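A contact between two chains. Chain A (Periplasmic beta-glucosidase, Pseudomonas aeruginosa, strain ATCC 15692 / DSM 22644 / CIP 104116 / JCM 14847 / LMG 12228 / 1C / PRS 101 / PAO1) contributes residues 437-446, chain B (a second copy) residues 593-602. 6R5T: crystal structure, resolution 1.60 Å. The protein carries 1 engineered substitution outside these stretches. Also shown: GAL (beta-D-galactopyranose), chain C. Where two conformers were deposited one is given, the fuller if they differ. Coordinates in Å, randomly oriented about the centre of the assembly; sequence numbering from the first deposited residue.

Chain A, residues 437-446: AILDYLNSYN
Chain B, residues 593-602: GKYTSRYFDE

The contact is an aromatic, largely apolar packing of the last turns of a helix in one copy against an irregular segment of the other; no direct hydrogen bond crosses it, and two waters make the polar links. The two stretches bury 493 Å² together.

In chain A, residues 437-442 finish a helix that begins earlier in the chain, with Tyr441(A) N bonded to Ala437(A) O (3.1 Å) and Leu442(A) N to Ile438(A) O (2.9 Å). Asn443(A) (phi/psi -97/11) is the first to leave helical geometry. Ser444(A) OG then donates to Asp440(A) O at 2.8 Å, and Tyr445(A) takes a positive phi (84/-53). Chain B has no regular helix or strand: it turns at Lys594(B) (-64/-45), where Thr596(B) OG1 donates to Gly593(B) O at 2.8 Å, extends through Arg598(B) (-169/170), and bends again at Phe600(B) (-100/-17). The closest CA atoms are those of Ile438(A) and Asp601(B), 5.9 Å apart; at the other end of the contact Tyr445(A) meets Lys594(B) and Tyr595(B).

Tyr441(A), chi1 t and chi2 82°, is the centre. Phe600(B), chi1 p and chi2 86°, sets its CB over the tyrosine ring, 3.3 Å from the centroid and 9° off the normal, a CH-pi contact. The phenyl ring is consequently slid aside: the planes lie at 13° with centroids 4.9 Å apart, so they barely overlap. Ile438(A), one helical turn earlier with an mt side chain, brings CG2 to 3.9 Å from Phe600(B) CE1 at the ring edge, and its CD1 lies 3.7 Å from Asp601(B) CB. The carboxylate of Asp601(B) leads away and is bonded elsewhere in the structure.

Tyrosine suits the centre because its ring packs while its hydroxyl reaches water. Tyr441(A) OH donates to water 1 (2.8 Å), which also accepts from Arg598(B) NH1 (3.0 Å) and donates to Lys594(B) O (2.7 Å). Arg598(B), chi1 p, also brings NH1 to 3.0 Å from Tyr441(A) CE1.

Lys594(B) is extended, all four chi angles t, so its methylenes serve as an apolar surface: CG lies 3.7 Å from Tyr441(A) OH, and CB 3.8 Å from Tyr445(A) CE2. Its NZ donates to Tyr595(B) OH at 2.8 Å. The rings of Tyr445(A) and Tyr595(B), both chi1 m, meet obliquely at 56°, CE2 to CE2 3.6 Å. Water 2 joins Tyr445(A) OH (3.0 Å) to Tyr595(B) N (2.9 Å), while galactose O6 lies over a face of the Tyr595(B) ring, 3.6 Å from CE1.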

# COMPACT_ATOMS: atom_id res chain seq x y z
N ALA A 437 -19.61 18.22 3.18
CA ALA A 437 -18.90 17.50 4.27
C ALA A 437 -17.41 17.84 4.21
O ALA A 437 -16.76 17.90 5.25
CB ALA A 437 -19.14 16.01 4.20
N ILE A 438 -16.87 17.99 3.00
CA ILE A 438 -15.45 18.41 2.84
C ILE A 438 -15.27 19.87 3.26
O ILE A 438 -14.29 20.17 3.99
CB ILE A 438 -14.96 18.11 1.41
CG1 ILE A 438 -14.93 16.58 1.24
CG2 ILE A 438 -13.61 18.76 1.19
CD1 ILE A 438 -14.54 16.18 -0.14
N LEU A 439 -16.20 20.76 2.88
CA LEU A 439 -16.10 22.15 3.37
C LEU A 439 -16.18 22.15 4.90
O LEU A 439 -15.46 22.96 5.50
CB LEU A 439 -17.21 23.02 2.80
CG LEU A 439 -17.17 23.26 1.30
CD1 LEU A 439 -18.38 24.11 0.88
CD2 LEU A 439 -15.91 23.95 0.87
N ASP A 440 -17.04 21.32 5.49
CA ASP A 440 -17.17 21.26 6.97
C ASP A 440 -15.85 20.85 7.61
O ASP A 440 -15.40 21.45 8.62
CB ASP A 440 -18.25 20.29 7.41
CG ASP A 440 -19.65 20.68 6.96
OD1 ASP A 440 -19.86 21.87 6.62
OD2 ASP A 440 -20.50 19.75 6.97
N TYR A 441 -15.19 19.86 7.02
CA TYR A 441 -13.86 19.45 7.48
C TYR A 441 -12.86 20.63 7.39
O TYR A 441 -12.10 20.90 8.34
CB TYR A 441 -13.40 18.29 6.59
CG TYR A 441 -12.02 17.86 6.94
CD1 TYR A 441 -11.82 16.99 8.02
CD2 TYR A 441 -10.94 18.29 6.21
CE1 TYR A 441 -10.54 16.58 8.35
CE2 TYR A 441 -9.67 17.92 6.55
CZ TYR A 441 -9.48 17.04 7.60
OH TYR A 441 -8.24 16.60 7.91
N LEU A 442 -12.78 21.28 6.23
CA LEU A 442 -11.75 22.30 5.99
C LEU A 442 -11.96 23.54 6.87
O LEU A 442 -10.98 24.24 7.15
CB LEU A 442 -11.74 22.69 4.51
CG LEU A 442 -11.31 21.55 3.59
CD1 LEU A 442 -11.64 21.98 2.20
CD2 LEU A 442 -9.82 21.20 3.80
N ASN A 443 -13.19 23.81 7.27
CA ASN A 443 -13.49 24.93 8.18
C ASN A 443 -13.59 24.48 9.64
O ASN A 443 -13.98 25.32 10.47
CB ASN A 443 -14.72 25.69 7.68
CG ASN A 443 -14.37 26.63 6.55
OD1 ASN A 443 -13.24 27.14 6.49
ND2 ASN A 443 -15.29 26.82 5.64
N SER A 444 -13.21 23.26 9.97
CA SER A 444 -13.11 22.73 11.35
C SER A 444 -11.87 23.38 11.98
O SER A 444 -10.76 23.31 11.39
CB SER A 444 -13.02 21.20 11.40
OG SER A 444 -14.27 20.66 11.04
N TYR A 445 -12.05 23.90 13.19
CA TYR A 445 -11.05 24.56 14.06
C TYR A 445 -10.86 26.03 13.73
O TYR A 445 -10.92 26.83 14.64
CB TYR A 445 -9.66 23.90 14.05
CG TYR A 445 -9.63 22.63 14.84
CD1 TYR A 445 -9.55 22.63 16.22
CD2 TYR A 445 -9.71 21.42 14.18
CE1 TYR A 445 -9.55 21.44 16.93
CE2 TYR A 445 -9.69 20.22 14.88
CZ TYR A 445 -9.60 20.23 16.26
OH TYR A 445 -9.58 19.03 16.92
N ASN A 446 -10.59 26.32 12.46
CA ASN A 446 -10.33 27.68 11.96
C ASN A 446 -11.03 27.81 10.64
O ASN A 446 -10.99 26.88 9.86
CB ASN A 446 -8.84 27.94 11.77
CG ASN A 446 -8.13 27.96 13.10
OD1 ASN A 446 -8.26 28.91 13.84
ND2 ASN A 446 -7.53 26.85 13.46
N GLY B 593 -12.73 12.97 15.43
CA GLY B 593 -11.83 14.14 15.37
C GLY B 593 -11.12 14.26 14.03
O GLY B 593 -10.86 13.21 13.36
N LYS B 594 -10.71 15.49 13.73
CA LYS B 594 -9.81 15.79 12.59
C LYS B 594 -8.45 15.11 12.81
O LYS B 594 -7.94 14.56 11.85
CB LYS B 594 -9.66 17.30 12.48
CG LYS B 594 -8.68 17.75 11.42
CD LYS B 594 -8.68 19.25 11.23
CE LYS B 594 -7.51 19.64 10.36
NZ LYS B 594 -7.04 21.01 10.68
N TYR B 595 -7.89 15.21 14.03
CA TYR B 595 -6.50 14.75 14.27
C TYR B 595 -6.51 13.29 14.67
O TYR B 595 -5.98 12.91 15.72
CB TYR B 595 -5.73 15.68 15.20
CG TYR B 595 -5.56 17.03 14.57
CD1 TYR B 595 -4.57 17.23 13.63
CD2 TYR B 595 -6.42 18.09 14.85
CE1 TYR B 595 -4.37 18.45 13.02
CE2 TYR B 595 -6.26 19.31 14.22
CZ TYR B 595 -5.25 19.49 13.29
OH TYR B 595 -5.06 20.67 12.64
N THR B 596 -6.98 12.47 13.74
CA THR B 596 -7.04 11.01 13.91
C THR B 596 -6.60 10.35 12.60
O THR B 596 -6.47 11.01 11.58
CB THR B 596 -8.43 10.55 14.36
OG1 THR B 596 -9.38 10.88 13.34
CG2 THR B 596 -8.85 11.15 15.70
N SER B 597 -6.45 9.04 12.65
CA SER B 597 -5.99 8.28 11.49
C SER B 597 -7.19 7.97 10.62
O SER B 597 -7.97 7.01 10.93
CB SER B 597 -5.26 7.05 11.95
OG SER B 597 -4.62 6.44 10.85
N ARG B 598 -7.33 8.71 9.52
CA ARG B 598 -8.59 8.72 8.74
C ARG B 598 -8.37 9.44 7.41
O ARG B 598 -7.30 10.07 7.22
CB ARG B 598 -9.68 9.47 9.50
CG ARG B 598 -9.32 10.95 9.63
CD ARG B 598 -10.38 11.70 10.39
NE ARG B 598 -11.71 11.69 9.79
CZ ARG B 598 -12.28 12.72 9.20
NH1 ARG B 598 -11.55 13.76 8.87
NH2 ARG B 598 -13.52 12.66 8.77
N TYR B 599 -9.35 9.34 6.52
CA TYR B 599 -9.43 10.19 5.33
C TYR B 599 -10.41 11.31 5.62
O TYR B 599 -11.32 11.11 6.45
CB TYR B 599 -9.88 9.41 4.10
CG TYR B 599 -8.99 8.22 3.84
CD1 TYR B 599 -7.76 8.39 3.24
CD2 TYR B 599 -9.41 6.93 4.11
CE1 TYR B 599 -6.95 7.31 2.94
CE2 TYR B 599 -8.56 5.84 3.88
CZ TYR B 599 -7.35 6.04 3.28
OH TYR B 599 -6.54 4.97 3.04
N PHE B 600 -10.26 12.43 4.92
CA PHE B 600 -11.25 13.53 5.11
C PHE B 600 -12.30 13.57 4.02
O PHE B 600 -13.29 14.27 4.21
CB PHE B 600 -10.52 14.86 5.25
CG PHE B 600 -10.03 15.46 3.96
CD1 PHE B 600 -10.83 16.25 3.18
CD2 PHE B 600 -8.73 15.30 3.56
CE1 PHE B 600 -10.38 16.76 1.97
CE2 PHE B 600 -8.25 15.87 2.38
CZ PHE B 600 -9.06 16.61 1.58
N ASP B 601 -12.09 12.94 2.88
CA ASP B 601 -12.93 13.17 1.68
C ASP B 601 -13.89 12.01 1.40
O ASP B 601 -14.45 11.96 0.28
CB ASP B 601 -12.08 13.50 0.47
CG ASP B 601 -11.09 12.44 0.06
OD1 ASP B 601 -10.96 11.44 0.77
OD2 ASP B 601 -10.46 12.65 -0.99
N GLU B 602 -13.99 11.07 2.33
CA GLU B 602 -14.90 9.91 2.22
C GLU B 602 -15.20 9.47 3.64
O GLU B 602 -14.38 9.68 4.54
CB GLU B 602 -14.23 8.78 1.44
CG GLU B 602 -15.19 7.67 1.01
CD GLU B 602 -14.60 6.92 -0.15
OE1 GLU B 602 -13.49 6.41 0.03
OE2 GLU B 602 -15.20 6.96 -1.25
C1 GAL C . 1.59 19.94 17.19
C2 GAL C . 2.06 21.41 17.06
C3 GAL C . 0.85 22.31 17.33
C4 GAL C . -0.26 21.95 16.31
C5 GAL C . -0.56 20.44 16.43
C6 GAL C . -1.55 19.98 15.37
O2 GAL C . 3.10 21.65 18.00
O3 GAL C . 1.27 23.67 17.13
O4 GAL C . 0.31 22.26 15.02
O5 GAL C . 0.64 19.62 16.20
O6 GAL C . -1.74 18.55 15.49
O HOH W 1 -8.55 14.13 9.26
O HOH W 2 -9.16 16.13 16.50